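Local structure of putative alcohol dehydrogenase (Sinorhizobium meliloti, 4J6F) at residues D113-I118 against E184-C189; T178-I183 against R341-K346; I235-P240 against V255-G260; D280-P285 against G304-P309. The protein is a member of the medium-chain dehydrogenase/reductase superfamily that probably interconverts alcohols and carbonyl compounds with a nicotinamide cofactor. All blocks are in the same frame, centred on the assembly; numbering follows the deposited sequence.

Contact 1 of 4, residues D113-I118 against E184-C189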
# COMPACT_ATOMS: atom_id res chain seq x y z
N ASP A 113 17.47 -14.84 -17.00
CA ASP A 113 18.32 -13.81 -17.61
C ASP A 113 19.21 -14.34 -18.73
O ASP A 113 20.43 -14.37 -18.60
CB ASP A 113 19.17 -13.14 -16.55
CG ASP A 113 18.34 -12.49 -15.47
OD1 ASP A 113 17.15 -12.21 -15.75
OD2 ASP A 113 18.86 -12.27 -14.36
N THR A 114 18.58 -14.73 -19.83
CA THR A 114 19.26 -15.44 -20.90
C THR A 114 19.80 -14.49 -21.97
O THR A 114 19.10 -13.58 -22.45
CB THR A 114 18.32 -16.47 -21.54
OG1 THR A 114 17.75 -17.28 -20.51
CG2 THR A 114 19.05 -17.35 -22.51
N VAL A 115 21.06 -14.70 -22.34
CA VAL A 115 21.63 -14.06 -23.51
C VAL A 115 22.08 -15.17 -24.48
O VAL A 115 22.57 -16.21 -24.04
CB VAL A 115 22.83 -13.14 -23.14
CG1 VAL A 115 23.51 -12.60 -24.40
CG2 VAL A 115 22.37 -11.99 -22.27
N GLY A 116 21.90 -14.95 -25.78
CA GLY A 116 22.39 -15.90 -26.79
C GLY A 116 22.39 -15.40 -28.22
O GLY A 116 22.18 -14.22 -28.48
N HIS A 117 22.62 -16.33 -29.15
CA HIS A 117 22.69 -16.04 -30.59
C HIS A 117 21.59 -16.80 -31.34
O HIS A 117 21.45 -18.02 -31.18
CB HIS A 117 24.09 -16.38 -31.12
CG HIS A 117 25.16 -15.54 -30.51
ND1 HIS A 117 25.78 -14.51 -31.18
CD2 HIS A 117 25.68 -15.53 -29.25
CE1 HIS A 117 26.66 -13.93 -30.38
NE2 HIS A 117 26.61 -14.52 -29.20
N ILE A 118 20.79 -16.09 -32.11
CA ILE A 118 19.71 -16.72 -32.86
C ILE A 118 20.33 -17.62 -33.91
O ILE A 118 21.11 -17.16 -34.74
CB ILE A 118 18.82 -15.68 -33.56
CG1 ILE A 118 18.23 -14.70 -32.53
CG2 ILE A 118 17.74 -16.38 -34.38
CD1 ILE A 118 17.18 -13.78 -33.08
N GLU A 184 28.00 -10.11 -19.39
CA GLU A 184 27.68 -8.84 -18.76
C GLU A 184 26.21 -8.50 -18.97
O GLU A 184 25.51 -8.07 -18.06
CB GLU A 184 28.57 -7.72 -19.30
CG GLU A 184 30.04 -7.88 -18.91
CD GLU A 184 30.93 -6.72 -19.33
OE1 GLU A 184 31.74 -6.29 -18.48
OE2 GLU A 184 30.83 -6.25 -20.49
N LEU A 185 25.75 -8.74 -20.19
CA LEU A 185 24.38 -8.50 -20.57
C LEU A 185 23.39 -9.41 -19.83
O LEU A 185 22.23 -9.05 -19.67
CB LEU A 185 24.26 -8.73 -22.07
CG LEU A 185 23.27 -7.90 -22.87
CD1 LEU A 185 23.40 -6.42 -22.52
CD2 LEU A 185 23.54 -8.14 -24.34
N ALA A 186 23.85 -10.57 -19.40
CA ALA A 186 22.99 -11.55 -18.73
C ALA A 186 22.70 -11.22 -17.26
O ALA A 186 22.06 -12.00 -16.54
CB ALA A 186 23.58 -12.94 -18.84
N THR A 187 23.16 -10.07 -16.80
CA THR A 187 23.00 -9.73 -15.40
C THR A 187 21.70 -8.98 -15.17
O THR A 187 21.27 -8.84 -14.04
CB THR A 187 24.21 -8.91 -14.86
OG1 THR A 187 24.22 -7.60 -15.43
CG2 THR A 187 25.52 -9.60 -15.17
N PHE A 188 21.06 -8.52 -16.24
CA PHE A 188 20.06 -7.46 -16.11
C PHE A 188 18.58 -7.84 -15.95
O PHE A 188 17.92 -7.35 -15.04
CB PHE A 188 20.18 -6.46 -17.25
CG PHE A 188 21.44 -5.65 -17.23
CD1 PHE A 188 21.65 -4.67 -16.27
CD2 PHE A 188 22.41 -5.84 -18.20
CE1 PHE A 188 22.80 -3.90 -16.28
CE2 PHE A 188 23.57 -5.07 -18.21
CZ PHE A 188 23.76 -4.10 -17.25
N CYS A 189 18.04 -8.72 -16.79
CA CYS A 189 16.59 -8.73 -17.03
C CYS A 189 15.55 -9.00 -15.92
O CYS A 189 14.64 -8.21 -15.77
CB CYS A 189 16.31 -9.71 -18.17
SG CYS A 189 14.57 -9.92 -18.53
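Asp113 and Val115, both on strand 113-121 of the mixed sheet, press against Ala186 in a type I beta turn from Leu185 to Phe188, which leads from helix 182-185 into helix 189-201 in the medium-chain dehydrogenase fold. The contact is buried and illustrates how a strand can seat the chain between two helices: the two segments meet by van der Waals fit, and the polar end of Asp113 finds its partners beyond them. Val115 supplies the apolar half. Its CG2 branch lies beside the backbone N (CG1 being the one trans to it, chi1 174°) and reaches the methyl CB of Ala186 at 3.8 Å and CB of Leu185 at the same 3.8 Å. Two positions earlier on the same side of the strand, CB of Asp113 sits in front of the oxygen of Ala186, while its carboxylate extends toward the start of helix 189-201. There OD1 accepts from the backbone N of Cys190, and OD2 takes a salt bridge from Lys376 and a hydrogen bond from Asn74, so both oxygens of this buried group are satisfied. Replaced by alanine, this position would probably leave Lys376 without its carboxylate partner and Cys190 N without its acceptor. Thr187 OG1 ties the turn back to Glu184 O, just before it. On its way to Cys190 N, Asp113 OD1 lies 3.6 Å from Cys189 CB.

Contact 2 of 4, residues T178-I183 against R341-K346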
# COMPACT_ATOMS: atom_id res chain seq x y z
N THR A 178 25.01 -2.19 -27.64
CA THR A 178 26.02 -2.11 -26.58
C THR A 178 27.23 -3.00 -26.83
O THR A 178 27.14 -4.01 -27.52
CB THR A 178 25.43 -2.40 -25.17
OG1 THR A 178 26.48 -2.36 -24.20
CG2 THR A 178 24.75 -3.76 -25.10
N ASP A 179 28.35 -2.61 -26.24
CA ASP A 179 29.62 -3.29 -26.42
C ASP A 179 29.89 -4.30 -25.30
O ASP A 179 30.98 -4.85 -25.19
CB ASP A 179 30.75 -2.25 -26.49
CG ASP A 179 30.59 -1.13 -25.44
OD1 ASP A 179 29.65 -0.31 -25.57
OD2 ASP A 179 31.40 -1.08 -24.49
N LEU A 180 28.88 -4.55 -24.47
CA LEU A 180 29.03 -5.48 -23.36
C LEU A 180 29.10 -6.93 -23.81
O LEU A 180 28.47 -7.33 -24.78
CB LEU A 180 27.87 -5.33 -22.39
CG LEU A 180 27.53 -3.99 -21.72
CD1 LEU A 180 26.29 -4.17 -20.86
CD2 LEU A 180 28.67 -3.40 -20.89
N THR A 181 29.88 -7.71 -23.06
CA THR A 181 29.92 -9.17 -23.10
C THR A 181 28.53 -9.80 -22.97
O THR A 181 27.66 -9.25 -22.30
CB THR A 181 30.71 -9.70 -21.90
OG1 THR A 181 31.82 -8.86 -21.68
CG2 THR A 181 31.23 -11.07 -22.15
N ASP A 182 28.35 -10.96 -23.59
CA ASP A 182 27.17 -11.78 -23.36
C ASP A 182 26.96 -12.01 -21.86
O ASP A 182 25.84 -11.81 -21.36
CB ASP A 182 27.26 -13.11 -24.11
CG ASP A 182 27.36 -12.94 -25.63
OD1 ASP A 182 27.39 -11.78 -26.12
OD2 ASP A 182 27.42 -13.97 -26.35
N ILE A 183 28.02 -12.39 -21.15
CA ILE A 183 27.94 -12.54 -19.69
C ILE A 183 27.47 -11.26 -18.98
O ILE A 183 26.62 -11.32 -18.10
CB ILE A 183 29.27 -13.02 -19.07
CG1 ILE A 183 29.58 -14.47 -19.51
CG2 ILE A 183 29.21 -12.92 -17.56
CD1 ILE A 183 31.00 -14.95 -19.24
N ARG A 341 17.02 0.87 -22.81
CA ARG A 341 17.52 2.22 -22.99
C ARG A 341 18.63 2.56 -21.98
O ARG A 341 19.67 3.13 -22.35
CB ARG A 341 16.36 3.20 -22.90
CG ARG A 341 16.36 4.31 -23.94
CD ARG A 341 14.94 4.73 -24.30
NE ARG A 341 14.11 5.10 -23.14
CZ ARG A 341 12.93 4.54 -22.84
NH1 ARG A 341 12.42 3.59 -23.61
NH2 ARG A 341 12.27 4.94 -21.76
N TYR A 342 18.42 2.20 -20.71
CA TYR A 342 19.41 2.46 -19.66
C TYR A 342 20.73 1.75 -19.92
O TYR A 342 21.82 2.35 -19.81
CB TYR A 342 18.90 2.00 -18.29
CG TYR A 342 17.97 2.95 -17.57
CD1 TYR A 342 17.93 4.31 -17.88
CD2 TYR A 342 17.16 2.49 -16.53
CE1 TYR A 342 17.08 5.18 -17.20
CE2 TYR A 342 16.32 3.35 -15.83
CZ TYR A 342 16.28 4.69 -16.18
OH TYR A 342 15.45 5.53 -15.49
N ILE A 343 20.63 0.46 -20.25
CA ILE A 343 21.79 -0.33 -20.63
C ILE A 343 22.56 0.34 -21.77
O ILE A 343 23.79 0.48 -21.69
CB ILE A 343 21.39 -1.76 -21.04
CG1 ILE A 343 20.96 -2.56 -19.80
CG2 ILE A 343 22.55 -2.44 -21.74
CD1 ILE A 343 20.06 -3.75 -20.09
N GLU A 344 21.83 0.78 -22.80
CA GLU A 344 22.44 1.37 -24.01
C GLU A 344 23.12 2.69 -23.74
O GLU A 344 24.27 2.88 -24.12
CB GLU A 344 21.43 1.51 -25.13
CG GLU A 344 21.07 0.17 -25.76
CD GLU A 344 19.99 0.29 -26.82
OE1 GLU A 344 19.85 -0.63 -27.68
OE2 GLU A 344 19.28 1.31 -26.80
N GLU A 345 22.42 3.60 -23.06
CA GLU A 345 22.98 4.90 -22.67
C GLU A 345 24.01 4.78 -21.54
O GLU A 345 24.53 5.78 -21.07
CB GLU A 345 21.86 5.85 -22.23
CG GLU A 345 20.84 6.18 -23.32
CD GLU A 345 19.51 6.69 -22.77
OE1 GLU A 345 19.40 6.95 -21.55
OE2 GLU A 345 18.57 6.83 -23.57
N LYS A 346 24.27 3.55 -21.10
CA LYS A 346 25.15 3.27 -19.95
C LYS A 346 24.82 4.04 -18.66
O LYS A 346 25.72 4.49 -17.94
CB LYS A 346 26.63 3.45 -20.34
CG LYS A 346 27.15 2.36 -21.28
CD LYS A 346 28.59 2.61 -21.68
CE LYS A 346 28.99 1.77 -22.88
NZ LYS A 346 29.03 0.31 -22.58
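A Schellman motif closing helix 333-344 faces an ST turn opened by Thr178, and the two are joined at the surface by the salt bridge of Lys346 with Asp179. The lysine is the residue of positive phi (52°) that ends the helix, its N bonding back to Ile343 O at 3.2 Å. Its side chain runs extended until the last torsion, where a bend (chi4 -67°) sets NZ before the carboxylate. The two side chains cross at about a right angle. NZ meets Asp179 OD1 at 3.1 Å on the syn side, somewhat out of the carboxylate plane, and makes a weak second bond to Asp179 OD2 at 3.3 Å. In the ST turn, Thr178 OG1 accepts from Leu180 N at 3.3 Å, folding the backbone round Asp179. Beneath the charged pair is an apolar layer: Thr178 CG2 rests 4.2 Å from Ile343 CG2, which Leu180 CD1 also approaches to 4.2 Å. A valine in place of Thr178 would probably leave Leu180 N without that acceptor, and the turn that presents Asp179 to the lysine less firmly held. Leu185 and Phe188 continue the apolar layer inward, and Glu344 OE1 accepts from Ala177 N. A salt bridge thus joins two small backbone motifs, the Schellman motif that ends helix 333-344 and the ST turn in the loop before helix 182-185.

Contact 3 of 4, residues I235-P240 against V255-G260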
# COMPACT_ATOMS: atom_id res chain seq x y z
N ILE A 235 20.12 5.11 -0.32
CA ILE A 235 20.91 4.82 0.88
C ILE A 235 20.80 3.32 1.13
O ILE A 235 19.70 2.81 1.38
CB ILE A 235 20.41 5.59 2.12
CG1 ILE A 235 20.67 7.08 1.95
CG2 ILE A 235 21.09 5.10 3.39
CD1 ILE A 235 19.99 7.91 3.00
N ALA A 236 21.93 2.63 1.06
CA ALA A 236 21.94 1.18 1.13
C ALA A 236 21.93 0.72 2.58
O ALA A 236 22.59 1.33 3.42
CB ALA A 236 23.16 0.65 0.41
N VAL A 237 21.17 -0.33 2.87
CA VAL A 237 21.34 -1.04 4.14
C VAL A 237 22.02 -2.31 3.74
O VAL A 237 21.42 -3.12 3.03
CB VAL A 237 20.02 -1.41 4.84
CG1 VAL A 237 20.31 -2.19 6.10
CG2 VAL A 237 19.21 -0.16 5.17
N ALA A 238 23.26 -2.49 4.18
CA ALA A 238 24.08 -3.61 3.70
C ALA A 238 24.68 -4.43 4.82
O ALA A 238 24.96 -3.90 5.90
CB ALA A 238 25.19 -3.12 2.78
N GLY A 239 24.90 -5.71 4.53
CA GLY A 239 25.66 -6.59 5.42
C GLY A 239 27.07 -6.09 5.74
O GLY A 239 27.63 -5.28 4.99
N PRO A 240 27.64 -6.55 6.88
CA PRO A 240 29.03 -6.21 7.24
C PRO A 240 30.01 -6.60 6.13
O PRO A 240 29.90 -7.70 5.57
CB PRO A 240 29.29 -7.02 8.52
CG PRO A 240 28.13 -7.96 8.66
CD PRO A 240 26.98 -7.33 7.94
N VAL A 255 24.44 2.01 5.56
CA VAL A 255 24.14 1.67 6.93
C VAL A 255 24.37 0.16 7.05
O VAL A 255 23.83 -0.63 6.27
CB VAL A 255 22.67 2.03 7.27
CG1 VAL A 255 22.24 1.39 8.57
CG2 VAL A 255 22.47 3.54 7.32
N THR A 256 25.22 -0.24 8.00
CA THR A 256 25.53 -1.65 8.24
C THR A 256 24.45 -2.28 9.10
O THR A 256 24.10 -1.76 10.16
CB THR A 256 26.90 -1.80 8.92
OG1 THR A 256 27.91 -1.11 8.16
CG2 THR A 256 27.28 -3.26 9.04
N ARG A 257 23.92 -3.41 8.65
CA ARG A 257 22.78 -4.02 9.33
C ARG A 257 23.10 -4.40 10.77
O ARG A 257 22.30 -4.14 11.67
CB ARG A 257 22.26 -5.23 8.55
CG ARG A 257 20.80 -5.56 8.83
CD ARG A 257 20.40 -6.88 8.19
NE ARG A 257 20.41 -6.84 6.72
CZ ARG A 257 21.38 -7.36 5.95
NH1 ARG A 257 22.43 -7.97 6.50
NH2 ARG A 257 21.29 -7.26 4.63
N GLY A 258 24.28 -4.99 10.98
CA GLY A 258 24.70 -5.50 12.29
C GLY A 258 24.32 -4.67 13.51
O GLY A 258 23.34 -4.96 14.19
N GLN A 259 25.10 -3.62 13.77
CA GLN A 259 25.06 -2.92 15.06
C GLN A 259 24.32 -1.57 15.05
O GLN A 259 24.28 -0.86 14.05
CB GLN A 259 26.49 -2.76 15.64
CG GLN A 259 27.34 -1.61 15.08
CD GLN A 259 27.47 -1.62 13.55
OE1 GLN A 259 27.69 -2.66 12.94
NE2 GLN A 259 27.35 -0.45 12.94
N GLY A 260 23.74 -1.26 16.21
CA GLY A 260 23.04 0.00 16.42
C GLY A 260 21.54 -0.12 16.28
O GLY A 260 21.01 -1.18 15.94
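Strands 233-238 and 253-256 run parallel, Val237 paired with Val255 and Ala238 with Thr256, as neighbours in the six-stranded sheet of the Rossmann-type domain, where 253-256 is an outermost strand within the chain. Together with helix 243-248 they form a beta-alpha-beta unit. As parallel pairing requires, one residue bonds to two that straddle its partner: Val255 N gives to Ala236 O at 2.9 Å, and Val255 O receives from Ala238 N, also at 2.9 Å, both nearly straight. The ladder extends one step past the second strand, where Arg257 N reaches Ala238 O at 3.0 Å, this time from above the carbonyl plane. Val237 and Val255 project from one face, where the latter packs on Leu262, Ala265 and Ala269 of helix 262-270. Ala238 and Thr256 project from the other, toward the crossover helix. Thr256 divides its branches there: OG1 bonds to Glu243, while CG2, trans to the backbone N, touches Pro240 CA at 3.9 Å. The chain of Arg257 leaves extended and bends at its third torsion (chi3 -66°), bringing the guanidinium back over the first segment. One face of that flat group lies over the carbonyl carbon of Ala238, and NH1 comes to 3.7 Å from Gly239 CA.

Contact 4 of 4, residues D280-P285 against G304-P309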
# COMPACT_ATOMS: atom_id res chain seq x y z
N ASP A 280 12.10 -2.56 0.05
CA ASP A 280 12.39 -3.65 0.97
C ASP A 280 12.55 -4.98 0.24
O ASP A 280 11.67 -5.39 -0.51
CB ASP A 280 11.26 -3.77 1.99
CG ASP A 280 11.55 -4.78 3.07
OD1 ASP A 280 12.72 -5.17 3.28
OD2 ASP A 280 10.57 -5.18 3.73
N LEU A 281 13.68 -5.64 0.46
CA LEU A 281 13.87 -6.95 -0.15
C LEU A 281 14.13 -8.02 0.89
O LEU A 281 14.38 -9.18 0.55
CB LEU A 281 14.97 -6.90 -1.18
CG LEU A 281 14.37 -6.03 -2.28
CD1 LEU A 281 15.37 -5.01 -2.82
CD2 LEU A 281 13.71 -6.89 -3.35
N VAL A 282 14.12 -7.60 2.15
CA VAL A 282 14.33 -8.48 3.28
C VAL A 282 13.06 -8.84 4.05
O VAL A 282 12.81 -10.00 4.31
CB VAL A 282 15.33 -7.84 4.25
CG1 VAL A 282 15.64 -8.77 5.40
CG2 VAL A 282 16.60 -7.46 3.52
N GLY A 283 12.26 -7.84 4.39
CA GLY A 283 11.07 -8.06 5.21
C GLY A 283 11.42 -8.63 6.57
O GLY A 283 12.40 -8.22 7.20
N GLY A 284 10.60 -9.58 7.02
CA GLY A 284 10.82 -10.26 8.30
C GLY A 284 10.88 -9.35 9.52
O GLY A 284 10.01 -8.49 9.71
N PRO A 285 11.92 -9.51 10.35
CA PRO A 285 11.96 -8.74 11.59
C PRO A 285 12.31 -7.25 11.36
O PRO A 285 12.20 -6.44 12.27
CB PRO A 285 13.05 -9.45 12.40
CG PRO A 285 13.98 -10.03 11.36
CD PRO A 285 13.20 -10.20 10.08
N GLY A 304 10.02 -9.05 -2.86
CA GLY A 304 10.60 -10.23 -2.26
C GLY A 304 10.97 -9.91 -0.83
O GLY A 304 11.23 -8.77 -0.50
N ALA A 305 10.98 -10.92 0.03
CA ALA A 305 11.34 -10.73 1.41
C ALA A 305 12.13 -11.96 1.81
O ALA A 305 11.55 -12.99 2.16
CB ALA A 305 10.10 -10.58 2.28
N ILE A 306 13.43 -11.85 1.86
CA ILE A 306 14.27 -13.02 2.01
C ILE A 306 14.30 -13.54 3.45
O ILE A 306 14.97 -14.52 3.74
CB ILE A 306 15.68 -12.75 1.48
CG1 ILE A 306 16.34 -14.04 1.01
CG2 ILE A 306 16.53 -12.02 2.50
CD1 ILE A 306 17.52 -13.83 0.10
N ALA A 307 13.60 -12.87 4.36
CA ALA A 307 13.82 -13.08 5.80
C ALA A 307 12.69 -13.41 6.83
O ALA A 307 13.03 -13.60 8.00
CB ALA A 307 14.67 -11.95 6.35
N GLY A 308 11.40 -13.52 6.51
CA GLY A 308 10.81 -13.44 5.21
C GLY A 308 9.43 -12.80 5.21
O GLY A 308 9.19 -11.75 5.85
N PRO A 309 8.49 -13.44 4.52
CA PRO A 309 7.43 -12.70 3.88
C PRO A 309 6.16 -12.51 4.70
O PRO A 309 5.30 -11.72 4.29
CB PRO A 309 7.14 -13.56 2.64
CG PRO A 309 7.58 -14.95 3.01
CD PRO A 309 8.33 -14.88 4.31
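Val282 turns its CG1 branch trans to the backbone N (chi1 -176°), which lays that methyl 3.5 Å from CB of Ala307. The backbone then swings to positive phi at Gly283 (60°) and again at Gly284 (57°), which favours glycine; a CB on Gly283 would run into Ala305 CB and one on Gly284 into Ala307 O. These are two adjoining loops of the Rossmann-type domain, one leaving strand 277-280 and the other strand 299-302, parallel neighbours in its sheet. Although neither segment has regular structure where they meet, main-chain bonds stitch them together. Ile306 N gives to Leu281 O at 3.1 Å with its donor tilted from the carbonyl plane; Ala307 N gives to Val282 O at 3.0 Å in the Val282 carbonyl plane; and Gly284 N makes a weak bond to Gly308 O. At the margin, Pro285 CD approaches Ala307 CB at 4.4 Å. The second subunit packs close by, its Leu315 on Ala305 and its Arg316 on Pro309, placing the loop 304-309 at the contact with it. On the inner side Asp280 fixes the first loop. Its OD2 bonds to Tyr300 OH and its OD1 to Thr213 OG1, anchoring the carboxylate. The same OD1 closes an Asx turn with Val282 N at 3.0 Å and, from the same face of its plane, extends it to an Asx motif with Gly283 N, met on the syn side at 2.9 Å.

Overall arrangement
The four contacts show how chemistry follows position. Contact 1 is buried, and contact 2, its neighbour with centres 10 Å apart, is at the surface. They share helix 182-185 and touch directly, through a probable hydrogen bond from His117 to Asp182 and through Phe188, which packs on Leu180 and Ile343. Contact 1 has van der Waals fit with no polar bond between its segments, while contact 2 adds an ion pair. Contacts 3 and 4 are partly buried and rely on backbone bonds: a regular ladder at the edge of the parallel sheet in 3, scattered bonds between loops that leave it in 4. Their centres are 15 Å apart, each about 30 Å from the centre of contact 2; contact 4 also meets the second subunit.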